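Side-chain contact in transcriptional regulator, MarR family (Silicibacter pomeroyi DSS-3, PDB 3CDH), which probably binds DNA through a winged helix-turn-helix domain and acts as a regulator of transcription: residues D56-I60 / T61-K65. Numbering follows the deposited sequence. Where two conformers were deposited one is given.
With SO4 (sulfate ion), chain I.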
ATOM      1  N   ASP B  56     -11.293 -11.559 -20.347  1.00 79.91           N
ATOM      2  CA  ASP B  56     -10.685 -12.177 -21.519  1.00 81.25           C
ATOM      3  C   ASP B  56      -9.515 -11.383 -22.043  1.00 78.93           C
ATOM      4  O   ASP B  56      -8.590 -11.956 -22.592  1.00 79.21           O
ATOM      5  CB  ASP B  56     -11.701 -12.321 -22.647  1.00 85.57           C
ATOM      6  CG  ASP B  56     -12.522 -13.588 -22.531  1.00 90.96           C
ATOM      7  OD1 ASP B  56     -11.954 -14.635 -22.108  1.00 92.65           O
ATOM      8  OD2 ASP B  56     -13.731 -13.532 -22.878  1.00 96.09           O
ATOM      9  N   ALA B  57      -9.574 -10.066 -21.900  1.00 77.14           N
ATOM     10  CA  ALA B  57      -8.606  -9.178 -22.504  1.00 75.18           C
ATOM     11  C   ALA B  57      -8.689  -7.835 -21.803  1.00 74.35           C
ATOM     12  O   ALA B  57      -9.767  -7.394 -21.454  1.00 75.87           O
ATOM     13  CB  ALA B  57      -8.885  -9.025 -23.978  1.00 77.04           C
HETATM   14  N   MSE B  58      -7.548  -7.202 -21.559  1.00 71.86           N
HETATM   15  CA  MSE B  58      -7.516  -5.903 -20.924  1.00 71.30           C
HETATM   16  C   MSE B  58      -6.518  -4.998 -21.583  1.00 69.03           C
HETATM   17  O   MSE B  58      -5.516  -5.462 -22.132  1.00 67.94           O
HETATM   18  CB  MSE B  58      -7.124  -6.033 -19.483  1.00 68.60           C
HETATM   19  CG  MSE B  58      -8.245  -5.993 -18.553  1.00 70.51           C
HETATM   20 SE   MSE B  58      -7.632  -5.462 -16.765  0.90 73.78          SE
HETATM   21  CE  MSE B  58      -9.084  -6.394 -15.815  1.00 71.25           C
HETATM   22  N   MSE B  59      -6.794  -3.705 -21.502  1.00 68.35           N
HETATM   23  CA  MSE B  59      -5.910  -2.681 -22.001  1.00 67.37           C
HETATM   24  C   MSE B  59      -4.830  -2.549 -20.983  1.00 63.69           C
HETATM   25  O   MSE B  59      -5.087  -2.680 -19.791  1.00 62.59           O
HETATM   26  CB  MSE B  59      -6.648  -1.364 -22.101  1.00 69.20           C
HETATM   27  CG  MSE B  59      -7.843  -1.377 -23.013  1.00 72.08           C
HETATM   28 SE   MSE B  59      -8.602   0.422 -23.065  0.60 76.78          SE
HETATM   29  CE  MSE B  59     -10.104   0.334 -21.817  1.00 76.18           C
ATOM     30  N   ILE B  60      -3.611  -2.292 -21.425  1.00 62.39           N
ATOM     31  CA  ILE B  60      -2.511  -2.234 -20.466  1.00 59.22           C
ATOM     32  C   ILE B  60      -2.782  -1.111 -19.478  1.00 58.75           C
ATOM     33  O   ILE B  60      -2.418  -1.207 -18.300  1.00 57.43           O
ATOM     34  CB  ILE B  60      -1.138  -2.041 -21.121  1.00 58.89           C
ATOM     35  CG1 ILE B  60      -0.834  -3.192 -22.054  1.00 57.96           C
ATOM     36  CG2 ILE B  60      -0.019  -1.979 -20.064  1.00 57.37           C
ATOM     37  CD1 ILE B  60       0.649  -3.336 -22.345  1.00 58.11           C
ATOM     38  N   THR B  61      -3.455  -0.065 -19.944  1.00 59.78           N
ATOM     39  CA  THR B  61      -3.719   1.086 -19.094  1.00 59.16           C
ATOM     40  C   THR B  61      -4.629   0.723 -17.911  1.00 57.61           C
ATOM     41  O   THR B  61      -4.421   1.218 -16.793  1.00 56.62           O
ATOM     42  CB  THR B  61      -4.245   2.288 -19.900  1.00 62.22           C
ATOM     43  OG1 THR B  61      -5.470   1.925 -20.530  1.00 64.79           O
ATOM     44  CG2 THR B  61      -3.248   2.688 -21.013  1.00 62.91           C
ATOM     45  N   ARG B  62      -5.617  -0.144 -18.138  0.60 57.64           N
ATOM     46  CA  ARG B  62      -6.475  -0.603 -17.037  0.60 56.87           C
ATOM     47  C   ARG B  62      -5.703  -1.560 -16.122  0.60 54.13           C
ATOM     48  O   ARG B  62      -5.833  -1.511 -14.891  0.60 53.16           O
ATOM     49  CB  ARG B  62      -7.783  -1.237 -17.548  0.60 58.78           C
ATOM     50  CG  ARG B  62      -8.682  -1.910 -16.480  0.60 58.39           C
ATOM     51  CD  ARG B  62      -9.625  -0.937 -15.716  0.60 62.87           C
ATOM     52  NE  ARG B  62     -10.517  -1.643 -14.774  0.60 63.67           N
ATOM     53  CZ  ARG B  62     -11.091  -1.101 -13.695  0.60 64.20           C
ATOM     54  NH1 ARG B  62     -10.896   0.177 -13.384  0.60 63.86           N
ATOM     55  NH2 ARG B  62     -11.856  -1.852 -12.909  0.60 64.22           N
ATOM     56  N   LEU B  63      -4.895  -2.425 -16.720  1.00 52.64           N
ATOM     57  CA  LEU B  63      -4.067  -3.316 -15.940  1.00 50.25           C
ATOM     58  C   LEU B  63      -3.196  -2.488 -15.005  1.00 48.61           C
ATOM     59  O   LEU B  63      -3.066  -2.821 -13.826  1.00 47.33           O
ATOM     60  CB  LEU B  63      -3.186  -4.137 -16.868  1.00 49.99           C
ATOM     61  CG  LEU B  63      -2.973  -5.632 -16.780  1.00 48.23           C
ATOM     62  CD1 LEU B  63      -4.091  -6.412 -16.115  1.00 47.88           C
ATOM     63  CD2 LEU B  63      -2.855  -6.025 -18.230  1.00 51.34           C
ATOM     64  N   ALA B  64      -2.623  -1.399 -15.520  1.00 48.78           N
ATOM     65  CA  ALA B  64      -1.818  -0.521 -14.687  1.00 48.49           C
ATOM     66  C   ALA B  64      -2.615   0.048 -13.494  1.00 48.87           C
ATOM     67  O   ALA B  64      -2.205  -0.078 -12.342  1.00 48.09           O
ATOM     68  CB  ALA B  64      -1.179   0.562 -15.502  1.00 49.17           C
ATOM     69  N   LYS B  65      -3.771   0.629 -13.759  1.00 50.50           N
ATOM     70  CA  LYS B  65      -4.576   1.142 -12.683  1.00 51.26           C
ATOM     71  C   LYS B  65      -4.978   0.073 -11.666  1.00 49.49           C
ATOM     72  O   LYS B  65      -4.915   0.326 -10.464  1.00 49.05           O
ATOM     73  CB  LYS B  65      -5.785   1.906 -13.227  1.00 54.01           C
ATOM     74  CG  LYS B  65      -5.358   3.161 -13.987  1.00 59.12           C
ATOM     75  CD  LYS B  65      -6.555   3.888 -14.611  1.00 68.83           C
ATOM     76  CE  LYS B  65      -6.138   4.691 -15.879  1.00 73.62           C
ATOM     77  NZ  LYS B  65      -7.008   5.904 -16.146  1.00 77.28           N
TER
HETATM   78  S   SO4 I 205     -10.390  -3.098 -20.771  1.00131.85           S
HETATM   79  O1  SO4 I 205     -10.747  -3.025 -22.198  1.00131.43           O
HETATM   80  O2  SO4 I 205     -10.947  -4.266 -20.093  1.00131.57           O
HETATM   81  O3  SO4 I 205      -8.942  -3.148 -20.647  1.00132.74           O
HETATM   82  O4  SO4 I 205     -10.872  -1.924 -20.044  1.00133.22           O
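Selenomethionine Met58 passes from the short strand 58-59 to the first turn of helix 60-67, where its selenium meets two side chains. Met58 SE is 3.7 Å from Leu63 CD1. Met58 SE is also 3.7 Å from Arg62 CG in one of that arginine's two conformers. The Met58 chain runs extended beyond CG (chi2 -158°), which carries the selenium across both neighbours at a slant. This apolar contact is backed by Cys51 of helix 43-54, which touches both Met58 and Leu63.

Met59 sits at the N-cap position, and its carbonyl takes the first backbone bond of the helix. Met59 O accepts a nearly straight bond from Leu63 N at 3.1 Å and a weak one from Arg62 N, also at 3.1 Å. Ala64 N continues the helical pattern to Ile60 O at 2.8 Å. The Met59 side chain takes another course: Met59 CB lies 3.8 Å from Thr61 OG1, and a bend at chi3 (-99°) brings CE beside a sulfate, probably from the crystallisation liquor. The modelled bond from Met59 N to that sulfate is very short and doubtful in detail.

Ile60 reaches Gln71 and Met74 of helix 71-84. In this family the two helices form the helix-turn-helix, the second normally being the recognition helix. The chemistry implies two kinds of hold: backbone bonds start the helix, and the Met58-Leu63 contact adds apolar packing on the face toward helix 43-54.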